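Local coordinates for coat protein (Papaya mosaic virus, PDB 4DOX) that forms the capsid of a flexible filamentous plant virus, built from all-helical subunits that probably pack around the genomic RNA, at residues Ala60-Ser73 with Arg104-Arg118. Numbering follows the deposited sequence.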
loop_
_atom_site.group_PDB
_atom_site.type_symbol
_atom_site.label_atom_id
_atom_site.label_comp_id
_atom_site.label_asym_id
_atom_site.label_seq_id
_atom_site.Cartn_x
_atom_site.Cartn_y
_atom_site.Cartn_z
ATOM N N ALA A 60 3.668 -5.749 8.406
ATOM C CA ALA A 60 2.972 -4.703 7.676
ATOM C C ALA A 60 1.804 -5.299 6.939
ATOM O O ALA A 60 0.712 -4.728 6.949
ATOM C CB ALA A 60 3.886 -4.026 6.698
ATOM N N LEU A 61 2.010 -6.449 6.293
ATOM C CA LEU A 61 0.908 -7.066 5.499
ATOM C C LEU A 61 -0.350 -7.372 6.301
ATOM O O LEU A 61 -1.433 -7.529 5.736
ATOM C CB LEU A 61 1.345 -8.354 4.822
ATOM C CG LEU A 61 1.728 -8.374 3.347
ATOM C CD1 LEU A 61 1.217 -7.207 2.603
ATOM C CD2 LEU A 61 3.206 -8.417 3.289
ATOM N N GLU A 62 -0.190 -7.488 7.614
ATOM C CA GLU A 62 -1.327 -7.722 8.479
ATOM C C GLU A 62 -2.238 -6.512 8.506
ATOM O O GLU A 62 -3.458 -6.657 8.521
ATOM C CB GLU A 62 -0.869 -8.059 9.880
ATOM C CG GLU A 62 -0.179 -9.400 9.965
ATOM C CD GLU A 62 0.385 -9.646 11.338
ATOM O OE1 GLU A 62 -0.279 -9.299 12.337
ATOM O OE2 GLU A 62 1.503 -10.193 11.411
ATOM N N LEU A 63 -1.638 -5.321 8.481
ATOM C CA LEU A 63 -2.406 -4.087 8.438
ATOM C C LEU A 63 -3.014 -3.945 7.050
ATOM O O LEU A 63 -4.203 -3.577 6.914
ATOM C CB LEU A 63 -1.539 -2.879 8.790
ATOM C CG LEU A 63 -2.106 -1.470 8.589
ATOM C CD1 LEU A 63 -3.284 -1.202 9.473
ATOM C CD2 LEU A 63 -1.037 -0.512 8.918
ATOM N N VAL A 64 -2.216 -4.277 6.033
ATOM C CA VAL A 64 -2.710 -4.264 4.648
ATOM C C VAL A 64 -3.937 -5.147 4.453
ATOM O O VAL A 64 -4.918 -4.733 3.818
ATOM C CB VAL A 64 -1.613 -4.649 3.640
ATOM C CG1 VAL A 64 -2.132 -4.488 2.239
ATOM C CG2 VAL A 64 -0.356 -3.789 3.899
ATOM N N ASN A 65 -3.885 -6.359 4.991
ATOM C CA ASN A 65 -5.024 -7.235 4.951
ATOM C C ASN A 65 -6.232 -6.570 5.574
ATOM O O ASN A 65 -7.327 -6.642 5.050
ATOM C CB ASN A 65 -4.728 -8.508 5.737
ATOM C CG ASN A 65 -5.752 -9.638 5.461
ATOM O OD1 ASN A 65 -5.980 -10.050 4.303
ATOM N ND2 ASN A 65 -6.343 -10.151 6.527
ATOM N N PHE A 66 -6.037 -5.917 6.715
ATOM C CA PHE A 66 -7.166 -5.365 7.448
ATOM C C PHE A 66 -7.826 -4.331 6.549
ATOM O O PHE A 66 -9.055 -4.278 6.469
ATOM C CB PHE A 66 -6.733 -4.711 8.768
ATOM C CG PHE A 66 -7.846 -3.945 9.423
ATOM C CD1 PHE A 66 -8.689 -4.564 10.341
ATOM C CD2 PHE A 66 -8.106 -2.619 9.061
ATOM C CE1 PHE A 66 -9.758 -3.851 10.909
ATOM C CE2 PHE A 66 -9.149 -1.909 9.626
ATOM C CZ PHE A 66 -9.992 -2.522 10.530
ATOM N N CYS A 67 -6.997 -3.535 5.857
ATOM C CA CYS A 67 -7.478 -2.459 4.961
ATOM C C CYS A 67 -8.121 -2.978 3.692
ATOM O O CYS A 67 -9.066 -2.347 3.167
ATOM C CB CYS A 67 -6.368 -1.475 4.644
ATOM S SG CYS A 67 -5.976 -0.522 6.139
ATOM N N TYR A 68 -7.644 -4.144 3.233
ATOM C CA TYR A 68 -8.277 -4.876 2.136
ATOM C C TYR A 68 -9.773 -5.111 2.389
ATOM O O TYR A 68 -10.571 -5.004 1.437
ATOM C CB TYR A 68 -7.548 -6.193 1.880
ATOM C CG TYR A 68 -8.042 -6.997 0.695
ATOM C CD1 TYR A 68 -7.443 -6.848 -0.562
ATOM C CD2 TYR A 68 -9.071 -7.931 0.843
ATOM C CE1 TYR A 68 -7.861 -7.608 -1.665
ATOM C CE2 TYR A 68 -9.512 -8.696 -0.228
ATOM C CZ TYR A 68 -8.916 -8.551 -1.504
ATOM O OH TYR A 68 -9.370 -9.316 -2.611
ATOM N N ASP A 69 -10.157 -5.397 3.651
ATOM C CA ASP A 69 -11.597 -5.595 4.011
ATOM C C ASP A 69 -12.276 -4.271 4.395
ATOM O O ASP A 69 -13.381 -3.956 3.941
ATOM C CB ASP A 69 -11.798 -6.693 5.085
ATOM C CG ASP A 69 -11.292 -8.087 4.617
ATOM O OD1 ASP A 69 -11.765 -8.561 3.548
ATOM O OD2 ASP A 69 -10.396 -8.712 5.294
ATOM N N ASN A 70 -11.572 -3.476 5.193
ATOM C CA ASN A 70 -12.205 -2.366 5.913
ATOM C C ASN A 70 -12.005 -0.951 5.350
ATOM O O ASN A 70 -12.666 -0.042 5.791
ATOM C CB ASN A 70 -11.802 -2.426 7.380
ATOM C CG ASN A 70 -12.247 -3.734 8.062
ATOM O OD1 ASN A 70 -13.436 -3.940 8.313
ATOM N ND2 ASN A 70 -11.290 -4.612 8.358
ATOM N N GLY A 71 -11.127 -0.764 4.360
ATOM C CA GLY A 71 -10.801 0.581 3.906
ATOM C C GLY A 71 -9.468 1.050 4.458
ATOM O O GLY A 71 -8.985 0.530 5.455
ATOM N N SER A 72 -8.853 2.016 3.786
ATOM C CA SER A 72 -7.505 2.506 4.129
ATOM C C SER A 72 -7.556 4.035 4.240
ATOM O O SER A 72 -6.548 4.719 4.179
ATOM C CB SER A 72 -6.474 2.051 3.070
ATOM O OG SER A 72 -6.757 2.616 1.803
ATOM N N SER A 73 -8.760 4.540 4.420
ATOM C CA SER A 73 -9.025 5.957 4.531
ATOM C C SER A 73 -8.466 6.525 5.814
ATOM O O SER A 73 -8.266 5.803 6.784
ATOM C CB SER A 73 -10.526 6.171 4.461
ATOM O OG SER A 73 -10.834 7.316 5.182
ATOM N N ARG A 104 -3.466 5.027 3.156
ATOM C CA ARG A 104 -3.884 4.640 1.819
ATOM C C ARG A 104 -2.685 4.398 0.924
ATOM O O ARG A 104 -2.654 3.404 0.200
ATOM C CB ARG A 104 -4.813 5.692 1.223
ATOM C CG ARG A 104 -5.002 5.622 -0.300
ATOM C CD ARG A 104 -6.135 4.806 -0.803
ATOM N NE ARG A 104 -7.288 4.721 0.096
ATOM C CZ ARG A 104 -8.423 5.436 0.014
ATOM N NH1 ARG A 104 -8.578 6.355 -0.908
ATOM N NH2 ARG A 104 -9.408 5.233 0.881
ATOM N N LYS A 105 -1.705 5.298 0.990
ATOM C CA LYS A 105 -0.518 5.185 0.154
ATOM C C LYS A 105 0.287 3.999 0.576
ATOM O O LYS A 105 0.829 3.314 -0.286
ATOM C CB LYS A 105 0.343 6.464 0.175
ATOM C CG LYS A 105 -0.180 7.486 -0.760
ATOM C CD LYS A 105 0.358 8.855 -0.450
ATOM C CE LYS A 105 -0.409 9.931 -1.241
ATOM N NZ LYS A 105 0.368 11.200 -1.184
ATOM N N PHE A 106 0.389 3.760 1.883
ATOM C CA PHE A 106 1.111 2.614 2.402
ATOM C C PHE A 106 0.483 1.290 1.914
ATOM O O PHE A 106 1.187 0.375 1.499
ATOM C CB PHE A 106 1.063 2.644 3.929
ATOM C CG PHE A 106 1.890 1.549 4.607
ATOM C CD1 PHE A 106 1.278 0.416 5.151
ATOM C CD2 PHE A 106 3.274 1.660 4.711
ATOM C CE1 PHE A 106 2.029 -0.588 5.771
ATOM C CE2 PHE A 106 4.043 0.643 5.362
ATOM C CZ PHE A 106 3.408 -0.475 5.892
ATOM N N CYS A 107 -0.846 1.169 1.989
ATOM C CA CYS A 107 -1.508 -0.057 1.513
ATOM C C CYS A 107 -1.285 -0.224 0.013
ATOM O O CYS A 107 -1.068 -1.337 -0.441
ATOM C CB CYS A 107 -3.000 -0.070 1.866
ATOM S SG CYS A 107 -3.241 -0.089 3.697
ATOM N N ARG A 108 -1.281 0.891 -0.728
ATOM C CA ARG A 108 -1.167 0.870 -2.156
ATOM C C ARG A 108 0.168 0.269 -2.534
ATOM O O ARG A 108 0.259 -0.431 -3.541
ATOM C CB ARG A 108 -1.268 2.274 -2.704
ATOM C CG ARG A 108 -1.567 2.287 -4.169
ATOM C CD ARG A 108 -1.721 3.662 -4.677
ATOM N NE ARG A 108 -3.081 4.152 -4.518
ATOM C CZ ARG A 108 -3.410 5.254 -3.862
ATOM N NH1 ARG A 108 -2.461 5.985 -3.300
ATOM N NH2 ARG A 108 -4.687 5.610 -3.762
ATOM N N TYR A 109 1.187 0.527 -1.701
ATOM C CA TYR A 109 2.556 0.069 -1.933
ATOM C C TYR A 109 2.675 -1.462 -1.875
ATOM O O TYR A 109 3.668 -2.042 -2.405
ATOM C CB TYR A 109 3.523 0.709 -0.910
ATOM C CG TYR A 109 4.962 0.236 -1.048
ATOM C CD1 TYR A 109 5.738 0.539 -2.208
ATOM C CD2 TYR A 109 5.569 -0.491 -0.029
ATOM C CE1 TYR A 109 7.096 0.121 -2.347
ATOM C CE2 TYR A 109 6.930 -0.930 -0.149
ATOM C CZ TYR A 109 7.679 -0.619 -1.319
ATOM O OH TYR A 109 8.979 -1.067 -1.425
ATOM N N PHE A 110 1.689 -2.091 -1.201
ATOM C CA PHE A 110 1.646 -3.528 -1.008
ATOM C C PHE A 110 0.479 -4.155 -1.751
ATOM O O PHE A 110 0.235 -5.344 -1.630
ATOM C CB PHE A 110 1.504 -3.850 0.477
ATOM C CG PHE A 110 2.696 -3.432 1.305
ATOM C CD1 PHE A 110 2.687 -2.227 2.012
ATOM C CD2 PHE A 110 3.837 -4.246 1.362
ATOM C CE1 PHE A 110 3.820 -1.821 2.759
ATOM C CE2 PHE A 110 4.970 -3.850 2.127
ATOM C CZ PHE A 110 4.955 -2.639 2.837
ATOM N N ALA A 111 -0.249 -3.357 -2.523
ATOM C CA ALA A 111 -1.393 -3.873 -3.282
ATOM C C ALA A 111 -1.075 -5.210 -4.007
ATOM O O ALA A 111 -1.854 -6.166 -3.865
ATOM C CB ALA A 111 -1.973 -2.832 -4.246
ATOM N N PRO A 112 0.075 -5.307 -4.744
ATOM C CA PRO A 112 0.286 -6.567 -5.515
ATOM C C PRO A 112 0.425 -7.817 -4.645
ATOM O O PRO A 112 0.019 -8.897 -5.055
ATOM C CB PRO A 112 1.567 -6.294 -6.314
ATOM C CG PRO A 112 1.636 -4.819 -6.383
ATOM C CD PRO A 112 1.109 -4.310 -5.069
ATOM N N ILE A 113 0.948 -7.664 -3.433
ATOM C CA ILE A 113 1.128 -8.803 -2.551
ATOM C C ILE A 113 -0.246 -9.278 -2.028
ATOM O O ILE A 113 -0.517 -10.487 -1.974
ATOM C CB ILE A 113 1.989 -8.428 -1.354
ATOM C CG1 ILE A 113 3.299 -7.724 -1.755
ATOM C CG2 ILE A 113 2.257 -9.629 -0.522
ATOM C CD1 ILE A 113 4.133 -8.496 -2.754
ATOM N N ILE A 114 -1.113 -8.338 -1.633
ATOM C CA ILE A 114 -2.369 -8.729 -1.040
ATOM C C ILE A 114 -3.258 -9.245 -2.159
ATOM O O ILE A 114 -4.016 -10.213 -1.964
ATOM C CB ILE A 114 -3.049 -7.621 -0.213
ATOM C CG1 ILE A 114 -4.117 -8.232 0.704
ATOM C CG2 ILE A 114 -3.652 -6.536 -1.120
ATOM C CD1 ILE A 114 -3.588 -9.226 1.769
ATOM N N TRP A 115 -3.113 -8.662 -3.352
ATOM C CA TRP A 115 -3.738 -9.244 -4.540
ATOM C C TRP A 115 -3.414 -10.744 -4.641
ATOM O O TRP A 115 -4.317 -11.565 -4.743
ATOM C CB TRP A 115 -3.278 -8.523 -5.786
ATOM C CG TRP A 115 -3.864 -9.061 -7.055
ATOM C CD1 TRP A 115 -3.276 -9.962 -7.917
ATOM C CD2 TRP A 115 -5.117 -8.703 -7.652
ATOM N NE1 TRP A 115 -4.093 -10.195 -8.994
ATOM C CE2 TRP A 115 -5.233 -9.444 -8.859
ATOM C CE3 TRP A 115 -6.168 -7.838 -7.278
ATOM C CZ2 TRP A 115 -6.357 -9.341 -9.711
ATOM C CZ3 TRP A 115 -7.301 -7.742 -8.117
ATOM C CH2 TRP A 115 -7.370 -8.488 -9.329
ATOM N N ASN A 116 -2.141 -11.115 -4.573
ATOM C CA ASN A 116 -1.810 -12.534 -4.699
ATOM C C ASN A 116 -2.362 -13.335 -3.556
ATOM O O ASN A 116 -2.681 -14.506 -3.708
ATOM C CB ASN A 116 -0.298 -12.755 -4.767
ATOM C CG ASN A 116 0.245 -12.660 -6.177
ATOM O OD1 ASN A 116 -0.276 -11.892 -7.020
ATOM N ND2 ASN A 116 1.299 -13.433 -6.447
ATOM N N LEU A 117 -2.480 -12.699 -2.401
ATOM C CA LEU A 117 -2.921 -13.416 -1.218
ATOM C C LEU A 117 -4.428 -13.688 -1.150
ATOM O O LEU A 117 -4.843 -14.729 -0.635
ATOM C CB LEU A 117 -2.441 -12.700 0.037
ATOM C CG LEU A 117 -0.948 -12.930 0.222
ATOM C CD1 LEU A 117 -0.414 -11.937 1.221
ATOM C CD2 LEU A 117 -0.732 -14.340 0.685
ATOM N N ARG A 118 -5.236 -12.774 -1.687
ATOM C CA ARG A 118 -6.672 -12.849 -1.518
ATOM C C ARG A 118 -7.443 -13.108 -2.815
ATOM O O ARG A 118 -8.515 -13.724 -2.759
ATOM C CB ARG A 118 -7.181 -11.575 -0.858
ATOM C CG ARG A 118 -6.479 -11.206 0.459
ATOM C CD ARG A 118 -7.164 -11.792 1.635
ATOM N NE ARG A 118 -8.613 -11.551 1.603
ATOM C CZ ARG A 118 -9.288 -10.827 2.499
ATOM N NH1 ARG A 118 -8.659 -10.248 3.530
ATOM N NH2 ARG A 118 -10.611 -10.683 2.360
HETATM O O HOH W 1 -5.144 7.076 4.112
#
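Arg-118 NH1 is gripped twice, giving its hydrogens to Asn-65 OD1 at 2.8 Å and to Asp-69 OD2 at 2.9 Å. NH2 reaches Asp-69 OD1 at 2.7 Å, so the salt bridge is end-on and bidentate. It pins one end of the buried packing in this all-helical coat-protein fold, where helix 111-118 crosses helix 60-70 at -70°. Arginine suits the spot because its flat head can serve amide and carboxylate together while NE bonds Met-122 O. Tyr-68 CD2 lies 3.3 Å above the guanidinium plane of Arg-118, over its centre, with ring and guanidinium planes 52° apart; bends at chi2 and chi3 bring the head there, and Arg-118 CG makes a CH-pi contact over one face of the Tyr-68 ring.

Between the polar ends the interface is apolar. Val-64 divides its methyls: CG1 packs on Ile-114 CB, and CG2 on Phe-110 CB at 3.9 Å. Small Ala-60 lets the Phe-106 ring come edge-on, CZ 3.7 Å from CB. Cys-107 SG packs against Cys-67 CB, small side chains suiting the close approach of Cys-107 CA to Val-64 CA, 5.4 Å.

Beyond Gly-71, which leaves helical geometry with positive phi, Asp-142 binds both Ser-72 OG and Arg-104 NH2. Ser-72 OG also accepts from Arg-104 NE at 2.8 Å, lying in the guanidinium plane.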